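Local coordinates for ABC transporter, periplasmic solute-binding protein (Rhizobium meliloti, PDB 4WED), which probably captures a solute such as a peptide or a nickel complex in the periplasm and delivers it to an ABC transporter, as its relatives do, at residues E239-G244 with K502-F507; S230-L235 with A249-E254; A344-A349 with K390-D395; E285-P290 with Y415-F420. All blocks are in the same frame, centred on the assembly; numbering follows the deposited sequence.

Interaction 1 of 4, residues E239-G244 with K502-F507; sequences EIDLVG and KRVQGF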
# COMPACT_ATOMS: atom_id res chain seq x y z
N GLU A 239 15.65 24.59 -5.84
CA GLU A 239 16.49 23.52 -6.46
C GLU A 239 15.67 22.32 -6.89
O GLU A 239 15.98 21.69 -7.91
CB GLU A 239 17.58 23.04 -5.49
N ILE A 240 14.64 21.99 -6.13
CA ILE A 240 13.64 21.01 -6.55
C ILE A 240 12.20 21.54 -6.44
O ILE A 240 11.93 22.52 -5.75
CB ILE A 240 13.74 19.69 -5.78
CG1 ILE A 240 13.61 19.90 -4.27
CG2 ILE A 240 15.03 18.97 -6.15
CD1 ILE A 240 13.50 18.60 -3.51
N ASP A 241 11.32 20.89 -7.18
CA ASP A 241 9.90 21.21 -7.18
C ASP A 241 9.07 20.27 -6.35
O ASP A 241 7.99 20.61 -5.99
CB ASP A 241 9.34 21.16 -8.59
CG ASP A 241 9.98 22.15 -9.50
OD1 ASP A 241 9.91 23.38 -9.22
OD2 ASP A 241 10.53 21.69 -10.52
N LEU A 242 9.61 19.09 -6.05
CA LEU A 242 8.81 18.00 -5.52
C LEU A 242 9.53 17.09 -4.54
O LEU A 242 10.63 16.64 -4.81
CB LEU A 242 8.35 17.17 -6.68
CG LEU A 242 6.95 16.63 -6.58
CD1 LEU A 242 5.95 17.72 -6.25
CD2 LEU A 242 6.64 15.95 -7.89
N VAL A 243 8.93 16.82 -3.40
CA VAL A 243 9.55 15.92 -2.44
C VAL A 243 8.45 15.09 -1.79
O VAL A 243 7.30 15.55 -1.68
CB VAL A 243 10.37 16.71 -1.40
CG1 VAL A 243 9.48 17.67 -0.63
CG2 VAL A 243 11.16 15.79 -0.47
N GLY A 244 8.78 13.85 -1.42
CA GLY A 244 7.83 12.93 -0.78
C GLY A 244 7.91 11.51 -1.30
O GLY A 244 8.61 11.23 -2.29
N LYS A 502 5.78 26.47 -5.32
CA LYS A 502 4.73 27.36 -5.71
C LYS A 502 4.38 27.24 -7.19
O LYS A 502 3.23 27.41 -7.55
CB LYS A 502 5.13 28.81 -5.39
N ARG A 503 5.35 26.97 -8.05
CA ARG A 503 5.09 26.99 -9.50
C ARG A 503 4.37 25.71 -9.99
O ARG A 503 3.81 25.69 -11.09
CB ARG A 503 6.37 27.27 -10.32
CG ARG A 503 7.28 26.07 -10.54
CD ARG A 503 8.64 26.44 -11.14
NE ARG A 503 9.46 25.25 -11.41
CZ ARG A 503 10.00 24.90 -12.60
NH1 ARG A 503 9.87 25.67 -13.69
NH2 ARG A 503 10.70 23.78 -12.68
N VAL A 504 4.40 24.64 -9.18
CA VAL A 504 3.70 23.41 -9.55
C VAL A 504 2.17 23.50 -9.36
O VAL A 504 1.66 23.65 -8.23
CB VAL A 504 4.24 22.18 -8.80
CG1 VAL A 504 3.40 20.93 -9.12
CG2 VAL A 504 5.70 21.95 -9.14
N GLN A 505 1.47 23.44 -10.48
CA GLN A 505 0.03 23.32 -10.47
C GLN A 505 -0.33 21.93 -10.90
O GLN A 505 0.42 21.24 -11.61
CB GLN A 505 -0.58 24.29 -11.44
CG GLN A 505 -0.31 25.74 -11.09
CD GLN A 505 -1.26 26.67 -11.82
OE1 GLN A 505 -1.36 26.65 -13.05
NE2 GLN A 505 -1.99 27.47 -11.06
N GLY A 506 -1.50 21.52 -10.48
CA GLY A 506 -2.03 20.26 -10.95
C GLY A 506 -1.46 19.07 -10.25
O GLY A 506 -1.65 17.96 -10.72
N PHE A 507 -0.79 19.26 -9.11
CA PHE A 507 -0.21 18.12 -8.41
C PHE A 507 -1.31 17.16 -7.96
O PHE A 507 -2.32 17.58 -7.37
CB PHE A 507 0.64 18.50 -7.20
CG PHE A 507 1.16 17.31 -6.44
CD1 PHE A 507 2.25 16.59 -6.91
CD2 PHE A 507 0.57 16.89 -5.27
CE1 PHE A 507 2.72 15.49 -6.21
CE2 PHE A 507 1.02 15.77 -4.58
CZ PHE A 507 2.10 15.08 -5.05
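Asp-241 OD1 is held by two groups, Arg-503 NE at 2.9 Å and the hydroxyl of Ser-501. The site belongs to a lobe of the periplasmic binding-protein fold, where strand 242-244 runs antiparallel to strand 488-500 and the chain returns through 502-507. The guanidinium presents one side, so that a second bond joins Arg-503 NH2 to Asp-241 OD2 at 3.0 Å. This is a two-pronged salt bridge. The NE bond is nearly straight, at 177°. Both oxygens are met on their syn side, but the carboxylate and guanidinium planes lie 37° apart. OD2 also accepts a hydrogen bond from the backbone N of Arg-39, which ties in strand 37-42. Arg-503 reaches the acid with a chain extended from CG to NE. A leucine in place of Arg-503 would probably leave this buried carboxylate without the charge that pairs with it here, with the Ser-501 hydroxyl and the Arg-39 backbone N still in contact. Beyond the ion pair, along both segments, the contact turns apolar. Val-504 CG2 packs against Asp-241 CB at 3.8 Å. The Phe-507 ring, which also meets Trp-498, lies obliquely to the Leu-242 methyl, and Leu-242 CD1 sits 3.9 Å from Phe-507 CE1.

Interaction 2 of 4, residues S230-L235 with A249-E254; sequences SRVAAL and APLTPE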
# COMPACT_ATOMS: atom_id res chain seq x y z
N SER A 230 18.61 17.69 3.63
CA SER A 230 18.95 18.31 2.34
C SER A 230 17.74 18.50 1.43
O SER A 230 17.57 19.52 0.77
CB SER A 230 19.98 17.45 1.60
OG SER A 230 21.24 17.41 2.28
N ARG A 231 16.89 17.49 1.41
CA ARG A 231 15.69 17.50 0.57
C ARG A 231 14.78 18.70 0.90
O ARG A 231 14.36 19.44 0.01
CB ARG A 231 14.99 16.16 0.69
CG ARG A 231 15.87 15.00 0.18
CD ARG A 231 15.11 13.77 -0.30
NE ARG A 231 14.47 13.08 0.81
CZ ARG A 231 15.02 12.14 1.58
NH1 ARG A 231 16.27 11.72 1.39
NH2 ARG A 231 14.30 11.60 2.56
N VAL A 232 14.57 18.92 2.19
CA VAL A 232 13.82 20.09 2.68
C VAL A 232 14.43 21.41 2.22
O VAL A 232 13.74 22.28 1.68
CB VAL A 232 13.75 20.06 4.23
CG1 VAL A 232 13.20 21.36 4.80
CG2 VAL A 232 12.90 18.87 4.69
N ALA A 233 15.73 21.55 2.43
CA ALA A 233 16.48 22.74 2.01
C ALA A 233 16.33 22.99 0.53
O ALA A 233 16.04 24.12 0.11
CB ALA A 233 17.95 22.59 2.35
N ALA A 234 16.47 21.91 -0.25
CA ALA A 234 16.51 22.02 -1.72
C ALA A 234 15.21 22.55 -2.32
O ALA A 234 15.21 23.24 -3.34
CB ALA A 234 16.88 20.70 -2.33
N LEU A 235 14.11 22.26 -1.64
CA LEU A 235 12.79 22.74 -2.08
C LEU A 235 12.63 24.24 -1.78
O LEU A 235 12.15 25.02 -2.61
CB LEU A 235 11.68 21.91 -1.41
CG LEU A 235 10.23 22.30 -1.71
CD1 LEU A 235 9.91 22.18 -3.20
CD2 LEU A 235 9.28 21.42 -0.91
N ALA A 249 11.33 9.63 -1.85
CA ALA A 249 12.08 10.62 -1.06
C ALA A 249 11.27 10.99 0.18
O ALA A 249 10.66 12.05 0.21
CB ALA A 249 12.38 11.86 -1.90
N PRO A 250 11.25 10.10 1.19
CA PRO A 250 10.34 10.28 2.29
C PRO A 250 10.46 11.66 2.96
O PRO A 250 11.49 12.30 2.92
CB PRO A 250 10.76 9.18 3.28
CG PRO A 250 11.47 8.18 2.46
CD PRO A 250 12.19 9.00 1.45
N LEU A 251 9.37 12.05 3.59
CA LEU A 251 9.25 13.35 4.17
C LEU A 251 8.40 13.15 5.42
O LEU A 251 7.19 13.00 5.31
CB LEU A 251 8.53 14.22 3.16
CG LEU A 251 8.13 15.63 3.52
CD1 LEU A 251 9.36 16.51 3.49
CD2 LEU A 251 7.10 16.13 2.53
N THR A 252 9.03 13.12 6.59
CA THR A 252 8.29 12.88 7.84
C THR A 252 7.34 14.02 8.11
O THR A 252 7.47 15.11 7.53
CB THR A 252 9.15 12.89 9.12
OG1 THR A 252 9.52 14.23 9.38
CG2 THR A 252 10.41 12.02 9.03
N PRO A 253 6.37 13.77 9.02
CA PRO A 253 5.54 14.79 9.65
C PRO A 253 6.28 16.09 9.97
O PRO A 253 5.83 17.17 9.53
CB PRO A 253 5.07 14.07 10.91
CG PRO A 253 4.85 12.66 10.42
CD PRO A 253 5.82 12.42 9.29
N GLU A 254 7.40 16.00 10.70
CA GLU A 254 8.05 17.20 11.17
C GLU A 254 8.46 18.03 9.96
O GLU A 254 8.25 19.24 9.95
CB GLU A 254 9.27 16.92 12.07
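Arg-231 on helix 228-237 faces the extended chain at Ala-249, their CA atoms 7.9 Å apart, and at the next helix residue Val-232 CA stands 8.3 Å from Leu-251 CA. The gap at the first pair is bridged by the arginine. Its CG lies beside the backbone N and opposite the carbonyl carbon (chi1 -63°), and the chain then bends at chi3 (-69°). The bend carries the guanidinium across to the loop. There Arg-231 NH2 donates to Pro-250 O at 2.9 Å. The bond is close to straight, at 174°, and the oxygen lies at the edge of the guanidinium, almost in its plane. Ala-249 lies against one face of the same group, its CB 3.6 Å from Arg-231 NE. The proline ring also touches, with Pro-250 CD 3.5 Å from Arg-231 NH2. NH1 turns elsewhere and donates to the backbone O of Ile-225. NE is buried here without a polar partner. A methionine in place of Arg-231 would probably take this donor from Pro-250 O and Ile-225 O and tie the loop less firmly to the helix. The second point of touch is apolar and looser, Val-232 CG2 to Leu-251 CD1 at 4.4 Å. The contact thus joins helix 228-237 to the loop that leads into helix 253-261, in the lobe of the periplasmic binding-protein fold that holds strands 242-244 and 488-500. Val-232 and Leu-251 both pack on Leu-259 of helix 253-261, Leu-251 also reaches Ile-497 of strand 488-500, and Arg-231 rests on Val-243 of strand 242-244.

Interaction 3 of 4, residues A344-A349 with K390-D395; sequences ALLEKA and KEVGID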
# COMPACT_ATOMS: atom_id res chain seq x y z
N ALA A 344 -17.74 1.47 31.83
CA ALA A 344 -19.01 0.78 32.00
C ALA A 344 -18.92 -0.65 31.43
O ALA A 344 -19.37 -1.60 32.08
CB ALA A 344 -20.15 1.58 31.35
N LEU A 345 -18.34 -0.82 30.25
CA LEU A 345 -18.13 -2.17 29.71
C LEU A 345 -17.33 -2.98 30.69
O LEU A 345 -17.72 -4.07 31.09
CB LEU A 345 -17.39 -2.15 28.39
CG LEU A 345 -18.25 -1.62 27.26
CD1 LEU A 345 -17.43 -1.19 26.07
CD2 LEU A 345 -19.26 -2.69 26.85
N LEU A 346 -16.19 -2.45 31.11
CA LEU A 346 -15.36 -3.20 32.03
C LEU A 346 -16.10 -3.62 33.28
O LEU A 346 -15.93 -4.74 33.77
CB LEU A 346 -14.14 -2.39 32.40
CG LEU A 346 -13.21 -2.18 31.22
CD1 LEU A 346 -12.12 -1.21 31.57
CD2 LEU A 346 -12.65 -3.51 30.72
N GLU A 347 -16.91 -2.72 33.81
CA GLU A 347 -17.74 -3.03 34.98
C GLU A 347 -18.79 -4.13 34.70
O GLU A 347 -18.92 -5.07 35.46
CB GLU A 347 -18.41 -1.76 35.53
CG GLU A 347 -18.59 -1.79 37.05
CD GLU A 347 -18.17 -0.49 37.74
OE1 GLU A 347 -19.10 0.34 37.95
OE2 GLU A 347 -16.94 -0.29 38.07
N LYS A 348 -19.53 -4.01 33.61
CA LYS A 348 -20.45 -5.08 33.21
C LYS A 348 -19.68 -6.43 33.11
O LYS A 348 -20.18 -7.46 33.53
CB LYS A 348 -21.13 -4.74 31.87
CG LYS A 348 -22.12 -3.59 31.93
CD LYS A 348 -22.49 -3.08 30.54
CE LYS A 348 -23.15 -1.70 30.58
NZ LYS A 348 -22.93 -0.94 29.30
N ALA A 349 -18.47 -6.40 32.56
CA ALA A 349 -17.65 -7.62 32.45
C ALA A 349 -17.08 -8.08 33.78
O ALA A 349 -16.45 -9.10 33.83
CB ALA A 349 -16.52 -7.42 31.46
N LYS A 390 -5.00 3.79 31.61
CA LYS A 390 -4.98 4.06 33.00
C LYS A 390 -6.31 4.72 33.35
O LYS A 390 -6.94 4.32 34.32
CB LYS A 390 -3.77 4.92 33.35
CG LYS A 390 -3.81 5.59 34.72
CD LYS A 390 -3.19 4.73 35.80
CE LYS A 390 -3.25 5.48 37.12
NZ LYS A 390 -2.01 5.32 37.90
N GLU A 391 -6.75 5.69 32.55
CA GLU A 391 -7.98 6.45 32.85
C GLU A 391 -9.22 5.57 32.91
O GLU A 391 -10.14 5.89 33.64
CB GLU A 391 -8.19 7.59 31.85
CG GLU A 391 -7.35 8.84 32.14
CD GLU A 391 -7.23 9.81 30.95
OE1 GLU A 391 -6.89 9.34 29.83
OE2 GLU A 391 -7.46 11.02 31.12
N VAL A 392 -9.27 4.47 32.14
CA VAL A 392 -10.40 3.52 32.20
C VAL A 392 -10.18 2.36 33.16
O VAL A 392 -11.07 1.51 33.32
CB VAL A 392 -10.76 2.94 30.83
CG1 VAL A 392 -11.08 4.06 29.87
CG2 VAL A 392 -9.66 2.05 30.25
N GLY A 393 -9.01 2.31 33.78
CA GLY A 393 -8.68 1.31 34.80
C GLY A 393 -7.83 0.14 34.33
O GLY A 393 -7.75 -0.87 35.02
N ILE A 394 -7.22 0.23 33.15
CA ILE A 394 -6.36 -0.81 32.66
C ILE A 394 -4.91 -0.42 32.88
O ILE A 394 -4.54 0.72 32.61
CB ILE A 394 -6.60 -1.04 31.15
CG1 ILE A 394 -7.90 -1.84 30.97
CG2 ILE A 394 -5.39 -1.74 30.52
CD1 ILE A 394 -8.65 -1.57 29.71
N ASP A 395 -4.12 -1.36 33.37
CA ASP A 395 -2.68 -1.17 33.68
C ASP A 395 -1.84 -1.67 32.49
O ASP A 395 -1.58 -2.87 32.34
CB ASP A 395 -2.31 -1.90 34.98
CG ASP A 395 -0.79 -1.84 35.32
OD1 ASP A 395 -0.15 -0.79 35.11
OD2 ASP A 395 -0.25 -2.85 35.79
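Leu-346 carries the whole of this contact from its helix, 339-348, to the end of helix 378-392. Its CA stands 8.4 Å from the CA of Val-392, and the CB points toward that helix end. From CB the chain turns so that CG lies opposite the carbonyl carbon, beside the backbone N (chi1 -67°). The next torsion is extended (chi2 172°) and sends CD1 straight on across the gap. That single methyl does the touching. Leu-346 CD1 comes to 3.4 Å from Val-392 O, a close packing of a methyl on a carbonyl oxygen. The same oxygen accepts a hydrogen bond from Arg-357 NE, so it has a polar partner as well. Leu-346 CD1 also meets Ile-394 CD1 at 4.0 Å, the two side chains crossing at about a right angle. Val-392 CG2 is a little farther from Leu-346 CD1, at 4.3 Å. Other residues complete the surroundings of the leucine. Ala-295 of helix 290-299 and Leu-364 of strand 362-370 both touch it, and Ile-394 leans on the same strand and on Val-296. Glu-347, next in the chain, forms a salt bridge with Arg-357, so that arginine links both segments. Gly-393 takes up positive phi, which gives the chain its turn between Val-392 and Ile-394. This is a Schellman motif, a common way to end a helix. Here it passes helix 378-392 on to strand 395-400 in the alpha/beta lobe, with Leu-346 of the adjacent helix packed over the turn.

Interaction 4 of 4, residues E285-P290 with Y415-F420; sequences EPLKDP and YDLGFF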
# COMPACT_ATOMS: atom_id res chain seq x y z
N GLU A 285 -5.94 -13.80 29.25
CA GLU A 285 -7.31 -14.28 29.52
C GLU A 285 -8.41 -13.18 29.49
O GLU A 285 -9.55 -13.47 29.13
CB GLU A 285 -7.31 -15.02 30.85
CG GLU A 285 -8.22 -16.25 30.95
CD GLU A 285 -8.33 -16.73 32.39
OE1 GLU A 285 -7.31 -16.72 33.11
OE2 GLU A 285 -9.44 -17.10 32.82
N PRO A 286 -8.08 -11.92 29.86
CA PRO A 286 -9.09 -10.85 29.74
C PRO A 286 -9.52 -10.43 28.31
O PRO A 286 -10.60 -9.87 28.11
CB PRO A 286 -8.43 -9.67 30.47
CG PRO A 286 -7.45 -10.30 31.43
CD PRO A 286 -6.93 -11.49 30.69
N LEU A 287 -8.70 -10.71 27.32
CA LEU A 287 -9.02 -10.27 26.00
C LEU A 287 -9.93 -11.26 25.34
O LEU A 287 -10.39 -11.01 24.23
CB LEU A 287 -7.75 -10.13 25.21
CG LEU A 287 -6.83 -9.07 25.75
CD1 LEU A 287 -5.55 -9.05 24.93
CD2 LEU A 287 -7.53 -7.71 25.75
N LYS A 288 -10.16 -12.40 25.98
CA LYS A 288 -11.14 -13.37 25.46
C LYS A 288 -12.54 -12.80 25.58
O LYS A 288 -13.42 -13.15 24.82
CB LYS A 288 -11.11 -14.69 26.22
CG LYS A 288 -9.75 -15.36 26.25
CD LYS A 288 -9.86 -16.84 26.56
CE LYS A 288 -8.49 -17.48 26.66
NZ LYS A 288 -8.64 -18.85 27.21
N ASP A 289 -12.74 -11.94 26.56
CA ASP A 289 -13.99 -11.26 26.70
C ASP A 289 -14.07 -10.10 25.71
O ASP A 289 -13.45 -9.08 25.90
CB ASP A 289 -14.11 -10.74 28.13
CG ASP A 289 -15.48 -10.17 28.42
OD1 ASP A 289 -16.11 -9.68 27.45
OD2 ASP A 289 -15.91 -10.20 29.59
N PRO A 290 -14.89 -10.22 24.66
CA PRO A 290 -14.97 -9.17 23.64
C PRO A 290 -15.40 -7.79 24.11
O PRO A 290 -15.10 -6.81 23.42
CB PRO A 290 -16.02 -9.71 22.67
CG PRO A 290 -16.74 -10.78 23.41
CD PRO A 290 -15.68 -11.40 24.26
N TYR A 415 3.02 -11.72 23.57
CA TYR A 415 2.48 -10.36 23.75
C TYR A 415 0.98 -10.41 24.01
O TYR A 415 0.30 -11.30 23.49
CB TYR A 415 2.73 -9.49 22.52
CG TYR A 415 1.99 -9.91 21.27
CD1 TYR A 415 2.56 -10.83 20.35
CD2 TYR A 415 0.74 -9.37 20.96
CE1 TYR A 415 1.88 -11.19 19.19
CE2 TYR A 415 0.05 -9.73 19.81
CZ TYR A 415 0.62 -10.63 18.94
OH TYR A 415 -0.10 -10.97 17.82
N ASP A 416 0.46 -9.49 24.81
CA ASP A 416 -1.00 -9.36 24.98
C ASP A 416 -1.59 -8.47 23.89
O ASP A 416 -2.62 -8.78 23.36
CB ASP A 416 -1.35 -8.78 26.34
CG ASP A 416 -0.83 -9.62 27.47
OD1 ASP A 416 -0.58 -10.80 27.20
OD2 ASP A 416 -0.65 -9.10 28.61
N LEU A 417 -0.92 -7.35 23.65
CA LEU A 417 -1.20 -6.38 22.58
C LEU A 417 0.06 -6.07 21.77
O LEU A 417 1.17 -6.04 22.32
CB LEU A 417 -1.68 -5.05 23.16
CG LEU A 417 -2.84 -5.16 24.12
CD1 LEU A 417 -2.95 -3.91 25.00
CD2 LEU A 417 -4.14 -5.43 23.37
N GLY A 418 -0.14 -5.79 20.49
CA GLY A 418 0.96 -5.41 19.58
C GLY A 418 0.45 -4.71 18.34
O GLY A 418 -0.74 -4.67 18.09
N PHE A 419 1.38 -4.19 17.56
CA PHE A 419 1.06 -3.38 16.39
C PHE A 419 1.39 -4.03 15.08
O PHE A 419 2.49 -4.54 14.87
CB PHE A 419 1.81 -2.07 16.43
CG PHE A 419 1.47 -1.22 17.62
CD1 PHE A 419 0.16 -1.11 18.07
CD2 PHE A 419 2.45 -0.48 18.23
CE1 PHE A 419 -0.15 -0.30 19.17
CE2 PHE A 419 2.15 0.32 19.33
CZ PHE A 419 0.85 0.41 19.79
N PHE A 420 0.45 -3.93 14.17
CA PHE A 420 0.66 -4.35 12.83
C PHE A 420 0.36 -3.20 11.92
O PHE A 420 -0.40 -2.28 12.27
CB PHE A 420 -0.31 -5.48 12.49
CG PHE A 420 0.00 -6.75 13.20
CD1 PHE A 420 -0.30 -6.90 14.53
CD2 PHE A 420 0.59 -7.80 12.52
CE1 PHE A 420 -0.01 -8.08 15.19
CE2 PHE A 420 0.88 -8.99 13.18
CZ PHE A 420 0.58 -9.13 14.52
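Leu-287 points its side chain at the start of strand 417-421, whose first leucine swings round to meet it. The strand pairs antiparallel with strand 274-279 in a sheet of the alpha/beta binding-protein fold, and Leu-287 lies in the loop between strand 274-279 and helix 290-299. Asp-289, later in this loop, N-caps that helix. The CA atoms of Leu-287 and Asp-416 are 8.1 Å apart, a gap spanned by the leucine. With CG beside the backbone N (chi1 -64°) and chi2 extended (177°), its CD1 is pushed forward as the leading atom. That methyl lies 3.3 Å from Asp-416 O, in a tight approach to the backbone. Of the Asp-416 side chain, CB comes nearest, 4.4 Å from Leu-287 CD1. Its carboxylate turns to other partners. OD1 forms a salt bridge with Arg-283, and OD2 accepts a hydrogen bond from the backbone N of Glu-367 on strand 362-370. The acid therefore ties the strand entrance to the loop before Leu-287 and to a neighbouring strand. Leu-417 comes in from another direction. Its CB bond does not aim at the loop, but its end draws nearer. The two leucines, which both also pack on Phe-279, thus meet methyl to methyl, with Leu-417 CD2 4.2 Å from Leu-287 CD1.

Overall arrangement
All four contacts are made by mostly buried residues, though they lie well away from the centre of the chain. Interactions 1 and 2 are neighbours, with centres about 12 Å apart. Helix 228-237 of interaction 2 and strand 242-244 of interaction 1 follow each other in the chain and touch, and Ala-234 O accepts probable hydrogen bonds from Glu-239 N and Ile-240 N. Interactions 3 and 4 form a second pair, centres about 15 Å apart, touching where Ala-349 CB meets Asp-289 OD2 and both bordering helix 290-299. The first pair relies on arginines, one in a salt bridge and one on a carbonyl. The second relies on single leucine methyls. Interactions 1 and 4 reach the same sheet from opposite sides of the chain's centre.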